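Putative 2,5-diketo-D-gluconic acid reductase B (PDB 3UP8) probably reduces methylglyoxal to hydroxyacetone with NADPH as an NADP-dependent enzyme of the aldo/keto reductase family, and may act on 2,5-diketo-D-gluconate. Local coordinates at residues D65-Y70 with T93-V98; A231-L236 with L257-A262; G200-S205 with D244-S249; A47-I52 with A74-A79. All blocks are in the same frame, centred on the assembly; numbering follows the deposited sequence.

Interaction 1: residues D65-Y70 with T93-V98; sequences DTAQIY and TTKVWV. With ACT (acetate ion), chain C.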
# COMPACT_ATOMS: atom_id res chain seq x y z
N ASP A 65 -1.48 -7.13 0.60
CA ASP A 65 -1.78 -6.11 1.60
C ASP A 65 -3.18 -6.27 2.20
O ASP A 65 -4.19 -6.29 1.48
CB ASP A 65 -1.62 -4.72 0.99
CG ASP A 65 -1.89 -3.61 2.00
OD1 ASP A 65 -3.08 -3.31 2.25
OD2 ASP A 65 -0.89 -3.05 2.51
N THR A 66 -3.23 -6.35 3.53
CA THR A 66 -4.50 -6.50 4.25
C THR A 66 -4.49 -5.63 5.53
O THR A 66 -3.58 -4.81 5.71
CB THR A 66 -4.82 -8.01 4.50
OG1 THR A 66 -6.14 -8.16 5.04
CG2 THR A 66 -3.78 -8.64 5.45
N ALA A 67 -5.51 -5.77 6.38
CA ALA A 67 -5.65 -4.95 7.59
C ALA A 67 -6.58 -5.67 8.54
O ALA A 67 -7.45 -6.41 8.11
CB ALA A 67 -6.23 -3.58 7.25
N GLN A 68 -6.42 -5.43 9.83
CA GLN A 68 -7.34 -5.98 10.83
C GLN A 68 -8.78 -5.60 10.52
O GLN A 68 -9.67 -6.46 10.54
CB GLN A 68 -6.94 -5.52 12.23
CG GLN A 68 -5.69 -6.19 12.73
CD GLN A 68 -5.11 -5.57 14.00
OE1 GLN A 68 -5.61 -4.58 14.52
NE2 GLN A 68 -4.06 -6.20 14.52
N ILE A 69 -9.01 -4.33 10.18
CA ILE A 69 -10.37 -3.80 9.98
C ILE A 69 -11.06 -4.30 8.73
O ILE A 69 -12.29 -4.28 8.67
CB ILE A 69 -10.43 -2.25 10.01
CG1 ILE A 69 -11.87 -1.75 10.24
CG2 ILE A 69 -9.85 -1.64 8.73
CD1 ILE A 69 -12.49 -2.18 11.56
N TYR A 70 -10.31 -4.74 7.71
CA TYR A 70 -10.95 -5.24 6.48
C TYR A 70 -11.73 -6.52 6.73
O TYR A 70 -12.64 -6.82 5.99
CB TYR A 70 -9.96 -5.54 5.34
CG TYR A 70 -9.03 -4.42 4.95
CD1 TYR A 70 -9.33 -3.08 5.21
CD2 TYR A 70 -7.84 -4.72 4.29
CE1 TYR A 70 -8.45 -2.07 4.83
CE2 TYR A 70 -6.96 -3.71 3.92
CZ TYR A 70 -7.26 -2.40 4.20
OH TYR A 70 -6.34 -1.43 3.82
N THR A 93 1.66 -7.65 4.31
CA THR A 93 1.43 -6.48 5.13
C THR A 93 0.08 -6.57 5.82
O THR A 93 -0.91 -6.90 5.17
CB THR A 93 1.40 -5.23 4.23
OG1 THR A 93 2.66 -5.11 3.58
CG2 THR A 93 1.08 -3.94 5.04
N THR A 94 0.03 -6.28 7.12
CA THR A 94 -1.25 -5.97 7.76
C THR A 94 -1.17 -4.65 8.54
O THR A 94 -0.11 -4.01 8.58
CB THR A 94 -1.87 -7.17 8.57
OG1 THR A 94 -3.25 -6.90 8.84
CG2 THR A 94 -1.09 -7.44 9.88
N LYS A 95 -2.29 -4.24 9.11
CA LYS A 95 -2.40 -2.93 9.76
C LYS A 95 -3.14 -3.07 11.08
O LYS A 95 -4.17 -3.75 11.16
CB LYS A 95 -3.16 -1.95 8.85
CG LYS A 95 -2.65 -1.91 7.40
CD LYS A 95 -3.39 -0.86 6.57
CE LYS A 95 -3.06 -0.99 5.08
NZ LYS A 95 -3.70 -2.19 4.42
N VAL A 96 -2.62 -2.42 12.11
CA VAL A 96 -3.29 -2.35 13.40
C VAL A 96 -4.42 -1.32 13.38
O VAL A 96 -4.19 -0.15 13.08
CB VAL A 96 -2.29 -2.02 14.53
CG1 VAL A 96 -2.98 -2.00 15.88
CG2 VAL A 96 -1.16 -3.02 14.50
N TRP A 97 -5.63 -1.77 13.69
CA TRP A 97 -6.81 -0.93 13.74
C TRP A 97 -6.75 -0.05 14.98
O TRP A 97 -6.22 -0.46 16.03
CB TRP A 97 -8.10 -1.77 13.76
CG TRP A 97 -9.36 -0.93 13.74
CD1 TRP A 97 -10.38 -0.95 14.65
CD2 TRP A 97 -9.71 0.07 12.77
NE1 TRP A 97 -11.35 -0.04 14.30
CE2 TRP A 97 -10.96 0.61 13.16
CE3 TRP A 97 -9.09 0.56 11.61
CZ2 TRP A 97 -11.61 1.61 12.43
CZ3 TRP A 97 -9.74 1.56 10.88
CH2 TRP A 97 -10.98 2.07 11.29
N VAL A 98 -7.28 1.16 14.86
CA VAL A 98 -7.16 2.17 15.91
C VAL A 98 -7.76 1.72 17.26
O VAL A 98 -7.34 2.20 18.30
CB VAL A 98 -7.77 3.53 15.49
CG1 VAL A 98 -7.11 4.06 14.19
CG2 VAL A 98 -9.29 3.44 15.31
C ACT C . -7.70 1.73 3.65
O ACT C . -6.89 1.02 3.02
OXT ACT C . -8.12 1.24 4.71
CH3 ACT C . -8.15 3.08 3.19
O HOH W 1 1.71 -3.05 1.77
O HOH W 2 -7.03 -2.31 10.50

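Interaction 2: residues A231-L236 with L257-A262; sequences AAQVAL and LKENFA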
# COMPACT_ATOMS: atom_id res chain seq x y z
N ALA A 231 -6.71 3.14 -19.70
CA ALA A 231 -6.59 4.28 -18.78
C ALA A 231 -6.11 3.83 -17.38
O ALA A 231 -5.33 4.52 -16.73
CB ALA A 231 -7.93 5.02 -18.68
N ALA A 232 -6.59 2.67 -16.95
CA ALA A 232 -6.24 2.10 -15.65
C ALA A 232 -4.75 1.79 -15.55
O ALA A 232 -4.11 2.13 -14.55
CB ALA A 232 -7.06 0.85 -15.40
N GLN A 233 -4.21 1.17 -16.60
CA GLN A 233 -2.78 0.85 -16.65
C GLN A 233 -1.95 2.11 -16.70
O GLN A 233 -0.86 2.16 -16.14
CB GLN A 233 -2.45 -0.05 -17.85
CG GLN A 233 -3.01 -1.46 -17.74
CD GLN A 233 -2.97 -2.23 -19.07
OE1 GLN A 233 -3.29 -1.67 -20.12
NE2 GLN A 233 -2.58 -3.50 -19.01
N VAL A 234 -2.46 3.14 -17.37
CA VAL A 234 -1.78 4.43 -17.39
C VAL A 234 -1.65 5.04 -15.98
O VAL A 234 -0.60 5.56 -15.62
CB VAL A 234 -2.48 5.42 -18.35
CG1 VAL A 234 -1.88 6.81 -18.23
CG2 VAL A 234 -2.37 4.91 -19.79
N ALA A 235 -2.72 4.95 -15.20
CA ALA A 235 -2.69 5.52 -13.84
C ALA A 235 -1.74 4.72 -12.94
O ALA A 235 -0.95 5.30 -12.21
CB ALA A 235 -4.09 5.56 -13.25
N LEU A 236 -1.83 3.39 -13.01
CA LEU A 236 -0.91 2.49 -12.30
C LEU A 236 0.54 2.73 -12.70
O LEU A 236 1.42 2.77 -11.85
CB LEU A 236 -1.27 1.04 -12.57
CG LEU A 236 -2.57 0.49 -11.97
CD1 LEU A 236 -2.93 -0.85 -12.62
CD2 LEU A 236 -2.50 0.35 -10.45
N LEU A 257 -7.15 -8.35 -13.16
CA LEU A 257 -5.94 -8.98 -12.62
C LEU A 257 -4.78 -8.96 -13.63
O LEU A 257 -3.73 -8.39 -13.36
CB LEU A 257 -6.25 -10.42 -12.23
CG LEU A 257 -5.55 -11.17 -11.09
CD1 LEU A 257 -5.12 -12.54 -11.61
CD2 LEU A 257 -4.37 -10.42 -10.51
N LYS A 258 -5.00 -9.57 -14.79
CA LYS A 258 -3.96 -9.68 -15.82
C LYS A 258 -3.58 -8.33 -16.41
O LYS A 258 -2.42 -8.10 -16.78
CB LYS A 258 -4.40 -10.64 -16.93
CG LYS A 258 -4.86 -12.00 -16.41
CD LYS A 258 -4.54 -13.13 -17.39
CE LYS A 258 -4.58 -14.48 -16.68
NZ LYS A 258 -4.55 -15.64 -17.62
N GLU A 259 -4.57 -7.44 -16.49
CA GLU A 259 -4.39 -6.08 -17.01
C GLU A 259 -3.54 -5.22 -16.06
O GLU A 259 -2.57 -4.58 -16.49
CB GLU A 259 -5.77 -5.45 -17.24
CG GLU A 259 -5.77 -4.03 -17.80
CD GLU A 259 -7.13 -3.34 -17.66
OE1 GLU A 259 -8.17 -4.01 -17.91
OE2 GLU A 259 -7.17 -2.14 -17.30
N ASN A 260 -3.89 -5.23 -14.78
CA ASN A 260 -3.17 -4.47 -13.76
C ASN A 260 -1.71 -4.89 -13.60
O ASN A 260 -0.83 -4.06 -13.34
CB ASN A 260 -3.90 -4.56 -12.41
CG ASN A 260 -5.17 -3.71 -12.36
OD1 ASN A 260 -5.74 -3.37 -13.40
ND2 ASN A 260 -5.60 -3.38 -11.15
N PHE A 261 -1.45 -6.18 -13.80
CA PHE A 261 -0.11 -6.76 -13.68
C PHE A 261 0.81 -6.34 -14.82
O PHE A 261 2.03 -6.24 -14.64
CB PHE A 261 -0.23 -8.28 -13.63
CG PHE A 261 1.02 -8.98 -13.20
CD1 PHE A 261 1.41 -8.98 -11.87
CD2 PHE A 261 1.79 -9.68 -14.13
CE1 PHE A 261 2.57 -9.65 -11.46
CE2 PHE A 261 2.95 -10.34 -13.74
CZ PHE A 261 3.34 -10.33 -12.39
N ALA A 262 0.22 -6.09 -15.99
CA ALA A 262 0.98 -5.75 -17.20
C ALA A 262 1.30 -4.26 -17.30
O ALA A 262 0.92 -3.59 -18.27
CB ALA A 262 0.21 -6.22 -18.43

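Interaction 3: residues G200-S205 with D244-S249; sequences GMSLTS and DVIVLS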
# COMPACT_ATOMS: atom_id res chain seq x y z
N GLY A 200 13.62 8.89 3.97
CA GLY A 200 14.04 7.59 3.46
C GLY A 200 12.93 6.56 3.41
O GLY A 200 13.19 5.38 3.15
N MSE A 201 11.70 6.97 3.65
CA MSE A 201 10.60 6.02 3.52
C MSE A 201 9.99 6.08 2.12
O MSE A 201 10.21 7.04 1.39
CB MSE A 201 9.55 6.23 4.61
CG MSE A 201 8.77 7.52 4.52
SE MSE A 201 7.64 7.75 6.13
CE MSE A 201 9.00 8.17 7.42
N SER A 202 9.26 5.04 1.75
CA SER A 202 8.46 5.05 0.53
C SER A 202 7.05 5.55 0.80
O SER A 202 6.65 5.81 1.94
CB SER A 202 8.40 3.64 -0.07
OG SER A 202 7.83 2.74 0.86
N LEU A 203 6.31 5.72 -0.29
CA LEU A 203 4.90 5.96 -0.23
C LEU A 203 4.20 4.76 -0.86
O LEU A 203 4.53 4.34 -1.99
CB LEU A 203 4.59 7.24 -1.00
CG LEU A 203 3.18 7.79 -0.98
CD1 LEU A 203 3.23 9.28 -1.34
CD2 LEU A 203 2.28 7.02 -1.93
N THR A 204 3.25 4.18 -0.13
CA THR A 204 2.42 3.16 -0.72
C THR A 204 1.05 3.74 -1.08
O THR A 204 0.34 4.25 -0.23
CB THR A 204 2.27 1.95 0.18
OG1 THR A 204 3.56 1.40 0.44
CG2 THR A 204 1.39 0.88 -0.51
N SER A 205 0.69 3.62 -2.36
CA SER A 205 -0.57 4.17 -2.89
C SER A 205 -1.74 3.20 -2.78
O SER A 205 -1.61 2.02 -3.14
CB SER A 205 -0.38 4.53 -4.37
OG SER A 205 -1.64 4.65 -5.01
N ASP A 244 10.24 5.88 -5.50
CA ASP A 244 9.81 5.62 -4.12
C ASP A 244 8.32 5.36 -3.93
O ASP A 244 7.82 5.47 -2.81
CB ASP A 244 10.24 6.76 -3.17
CG ASP A 244 11.70 7.14 -3.34
OD1 ASP A 244 12.58 6.31 -3.02
OD2 ASP A 244 11.96 8.28 -3.79
N VAL A 245 7.61 5.06 -5.02
CA VAL A 245 6.16 4.84 -4.94
C VAL A 245 5.82 3.39 -5.22
O VAL A 245 6.33 2.79 -6.17
CB VAL A 245 5.37 5.76 -5.89
CG1 VAL A 245 3.86 5.48 -5.80
CG2 VAL A 245 5.66 7.22 -5.59
N ILE A 246 4.97 2.84 -4.36
CA ILE A 246 4.46 1.49 -4.47
C ILE A 246 2.97 1.67 -4.72
O ILE A 246 2.37 2.62 -4.22
CB ILE A 246 4.70 0.74 -3.14
CG1 ILE A 246 6.20 0.65 -2.86
CG2 ILE A 246 4.04 -0.64 -3.15
CD1 ILE A 246 6.58 0.88 -1.40
N VAL A 247 2.37 0.75 -5.48
CA VAL A 247 0.95 0.83 -5.76
C VAL A 247 0.22 -0.49 -5.39
O VAL A 247 0.71 -1.57 -5.66
CB VAL A 247 0.68 1.28 -7.24
CG1 VAL A 247 1.27 0.29 -8.24
CG2 VAL A 247 -0.80 1.50 -7.49
N LEU A 248 -0.92 -0.35 -4.73
CA LEU A 248 -1.81 -1.48 -4.43
C LEU A 248 -2.97 -1.49 -5.43
O LEU A 248 -3.56 -0.46 -5.70
CB LEU A 248 -2.37 -1.35 -3.01
CG LEU A 248 -1.32 -1.40 -1.88
CD1 LEU A 248 -1.99 -1.23 -0.53
CD2 LEU A 248 -0.52 -2.70 -1.94
N SER A 249 -3.28 -2.65 -5.98
CA SER A 249 -4.43 -2.73 -6.87
C SER A 249 -5.51 -3.62 -6.28
O SER A 249 -5.21 -4.57 -5.55
CB SER A 249 -4.04 -3.21 -8.26
OG SER A 249 -3.24 -4.37 -8.20
O HOH W 3 12.65 7.31 0.01
O HOH W 4 -3.58 2.13 -5.56

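Interaction 4: residues A47-I52 with A74-A79; sequences AEVLRI and AEVGEA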
# COMPACT_ATOMS: atom_id res chain seq x y z
N ALA A 47 -14.75 -13.79 0.40
CA ALA A 47 -14.99 -14.70 -0.72
C ALA A 47 -14.25 -14.27 -1.98
O ALA A 47 -13.69 -15.11 -2.68
CB ALA A 47 -16.49 -14.86 -1.00
N GLU A 48 -14.23 -12.96 -2.26
CA GLU A 48 -13.46 -12.42 -3.39
C GLU A 48 -11.97 -12.73 -3.25
O GLU A 48 -11.32 -13.12 -4.23
CB GLU A 48 -13.67 -10.91 -3.53
CG GLU A 48 -15.01 -10.49 -4.12
CD GLU A 48 -15.18 -8.98 -4.19
OE1 GLU A 48 -14.99 -8.29 -3.16
OE2 GLU A 48 -15.50 -8.47 -5.28
N VAL A 49 -11.42 -12.56 -2.04
CA VAL A 49 -10.02 -12.90 -1.75
C VAL A 49 -9.72 -14.39 -2.00
O VAL A 49 -8.71 -14.72 -2.64
CB VAL A 49 -9.62 -12.48 -0.30
CG1 VAL A 49 -8.29 -13.11 0.13
CG2 VAL A 49 -9.55 -10.96 -0.19
N LEU A 50 -10.58 -15.28 -1.51
CA LEU A 50 -10.37 -16.72 -1.67
C LEU A 50 -10.41 -17.17 -3.14
O LEU A 50 -9.75 -18.13 -3.51
CB LEU A 50 -11.41 -17.52 -0.89
CG LEU A 50 -11.33 -17.66 0.62
CD1 LEU A 50 -12.54 -18.46 1.08
CD2 LEU A 50 -10.04 -18.31 1.06
N ARG A 51 -11.20 -16.47 -3.94
CA ARG A 51 -11.31 -16.75 -5.37
C ARG A 51 -10.12 -16.18 -6.15
O ARG A 51 -9.48 -16.90 -6.92
CB ARG A 51 -12.61 -16.17 -5.92
CG ARG A 51 -13.03 -16.73 -7.29
CD ARG A 51 -13.97 -15.75 -8.01
NE ARG A 51 -14.98 -15.21 -7.09
CZ ARG A 51 -15.40 -13.95 -7.10
NH1 ARG A 51 -14.92 -13.07 -7.98
NH2 ARG A 51 -16.32 -13.56 -6.22
N ILE A 52 -9.81 -14.91 -5.93
CA ILE A 52 -8.89 -14.18 -6.81
C ILE A 52 -7.42 -14.21 -6.38
O ILE A 52 -6.53 -14.34 -7.23
CB ILE A 52 -9.37 -12.73 -7.04
CG1 ILE A 52 -10.75 -12.76 -7.72
CG2 ILE A 52 -8.40 -11.95 -7.91
CD1 ILE A 52 -11.78 -11.95 -6.98
N ALA A 74 -8.14 -13.78 7.57
CA ALA A 74 -8.28 -15.24 7.55
C ALA A 74 -8.18 -15.81 6.13
O ALA A 74 -7.47 -16.80 5.89
CB ALA A 74 -9.61 -15.67 8.22
N GLU A 75 -8.85 -15.17 5.18
CA GLU A 75 -8.89 -15.66 3.81
C GLU A 75 -7.57 -15.37 3.09
O GLU A 75 -7.13 -16.18 2.28
CB GLU A 75 -10.09 -15.05 3.07
CG GLU A 75 -11.45 -15.55 3.60
CD GLU A 75 -12.02 -14.76 4.78
OE1 GLU A 75 -11.31 -13.91 5.37
OE2 GLU A 75 -13.20 -14.99 5.13
N VAL A 76 -6.93 -14.24 3.41
CA VAL A 76 -5.58 -13.97 2.92
C VAL A 76 -4.65 -15.10 3.35
O VAL A 76 -3.91 -15.64 2.52
CB VAL A 76 -5.02 -12.59 3.39
CG1 VAL A 76 -3.52 -12.48 3.10
CG2 VAL A 76 -5.77 -11.44 2.71
N GLY A 77 -4.68 -15.46 4.63
CA GLY A 77 -3.86 -16.54 5.20
C GLY A 77 -4.10 -17.87 4.50
O GLY A 77 -3.15 -18.56 4.13
N GLU A 78 -5.37 -18.21 4.29
CA GLU A 78 -5.74 -19.46 3.60
C GLU A 78 -5.23 -19.48 2.16
O GLU A 78 -4.61 -20.45 1.72
CB GLU A 78 -7.26 -19.65 3.62
CG GLU A 78 -7.71 -21.02 3.07
CD GLU A 78 -9.22 -21.20 3.09
OE1 GLU A 78 -9.86 -20.74 4.05
OE2 GLU A 78 -9.77 -21.80 2.13
N ALA A 79 -5.50 -18.40 1.42
CA ALA A 79 -5.08 -18.29 0.02
C ALA A 79 -3.57 -18.43 -0.15
O ALA A 79 -3.10 -19.15 -1.02
CB ALA A 79 -5.58 -16.97 -0.58

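Interaction 1: residues D65-Y70 with T93-V98
K95 sets CG beside its backbone N (chi1 -49°), and its chain then runs straight until it bends at chi4 (73°). This lifts NZ from strand 91-96 to D65, at the end of strand 63-65, and to T66 and Y70 in the loop after it. K95 NZ forms a short salt bridge of 2.5 Å to D65 OD1, on the syn side of the carboxylate. K95 NZ also donates to T66 O from above the carbonyl plane, and to Y70 OH at 2.8 Å. A67 CB lies over the centre of one face of the Y70 ring. Water 1 joins D65 OD2 to T93 OG1.

Farther along, Q68 N donates to K95 O in its carbonyl plane at 3.1 Å. W97 N returns a bond to Q68 OE1 at 2.9 Å; N100 shares that oxygen. I69 CD1 makes a CH-pi contact, 3.6 Å from the centroid of the W97 five-membered ring.

Y70 OH donates to acetate O at 2.6 Å, and H128 binds the same ion. The setting is consistent with Y70 as proton donor and K95 as the lysine that lowers its pKa, with the acetate probably occupying part of the substrate site.

Interaction 2: residues A231-L236 with L257-A262
Q233 and E259 join two helices of the outer layer of the TIM barrel. Helix 231-240 comes just before strand 245-249 and helix 254-261 just after it. The axes of the two short segments come within 9.5 Å and cross at -41°.

The tight part is buried. Q233 NE2 donates to E259 O at 2.7 Å, with an N-H...O angle of 158°. The oxygen lies in the amide plane of Q233. E259 O also takes the backbone N of A262 at 3.2 Å, from the opposite face of its carbonyl plane. The amide is held at its other end too, because Q233 OE1 accepts from T230 N. Both ends of the amide are therefore bonded, which fixes its rotation. Nearer the barrel, L236 CD1 sits 3.6 Å from N260 CG, and the two side chains meet at about a right angle. L236 also touches V247, and N260 touches S249, so this layer rests on the strand between the helices.

The other side is more exposed to solvent, since E259 and A262 are only partly buried. E259 runs extended past Q233, with E259 CG 3.6 Å from Q233 CD. Its carboxylate makes no direct bond to 231-236, and its plane is 75° from that of the amide. E259 OE2 is bonded to T230 OG1 and lies 3.5 Å from A232 CB. A262 follows the last helical turn. Its O is bonded to K229 NZ, and A262 CB approaches Q233 NE2 to 3.9 Å.

Interaction 3: residues G200-S205 with D244-S249
The last two strands of the TIM barrel, 202-206 and 245-249, pair in parallel here. L203, T204 and S205 bridge to V245, I246 and V247. L203 N donates to D244 O at 2.9 Å, and I246 N returns to L203 O. S205 N then binds I246 O at 2.7 Å, and L248 N binds S205 O.

The face of L203, S205, V245 and V247 is covered by the outer helices. There L203 and V245 touch L193 of helix 190-199, and V247 packs on helix 231-240. T204, I246 and L248 lie on the other face, toward the barrel interior. T204 OG1 is bonded to T178 OG1, and T204 CG2 touches L248 CG at 3.8 Å. The side chains of L248 and K95 come within about 5 Å at their nearest atoms.

S202 turns OG between its backbone N and carbonyl carbon (chi1 59°), which brings S202 OG within 3.2 Å of I246 CD1. The same hydroxyl is bonded to S29 and T178. At the start of the pair, D244 OD2 makes a salt bridge to R197. At the other end S205 OG is bonded to Y183 O. Water 4 also donates to S205 OG at 3.2 Å and to L248 O at 2.6 Å.

Interaction 4: residues A47-I52 with A74-A79
E75 O accepts the backbone N of A79 at 2.9 Å, closing the turn of helix 73-83 on which V49 and L50 lean. The partner is helix 46-59, its neighbour in the outer layer of the TIM barrel. The two segments run nearly parallel, with axes 8.6 Å apart and 13° between their directions. No hydrogen bond links them. The contact is van der Waals, made by V49 and L50 against backbone, aliphatic and carboxylate atoms.

V49 points toward the other helix. It has CG1 anti to its backbone N (chi1 166°). V49 CG1 lies 3.7 Å from V76 N and 4.0 Å from V76 CG2. V49 and V76 both touch T41, just after barrel strand 37-40, and V76 also touches T66. This is the buried, inner side.

L50 carries the side nearer solvent. L50 CG meets E75 CG at 3.7 Å. The bend of E75 at chi2 (87°) turns the carboxylate off the leucine, so that CB and CG make the contact. E78 is extended, and its OE2 makes a salt bridge to K82 within its own helix. A79 touches L53 and P54 farther along helix 46-59. At the outer edge L50 CD2 rests 3.6 Å from E78 CD.

How the interactions relate
From the N terminus, 47-52 is followed by 65-70, 74-79 and 93-98. Interaction 4 closes one loop between the first two barrel helices, and interaction 1 closes another between the second and third strands. These loops cross. The later half repeats the pattern: 200-205, 231-236, 244-249 and 257-262 alternate, so interactions 3 and 2 cross too. The two pairs stand in series along the chain. T66 touches V76, joining interaction 1 to 4. V247 with L236, and S249 with N260, join interaction 3 to 2. D65 meets L248 within the barrel, bringing interactions 1 and 3 together. Interactions 1 and 2, with centres about 24 Å apart, do not touch.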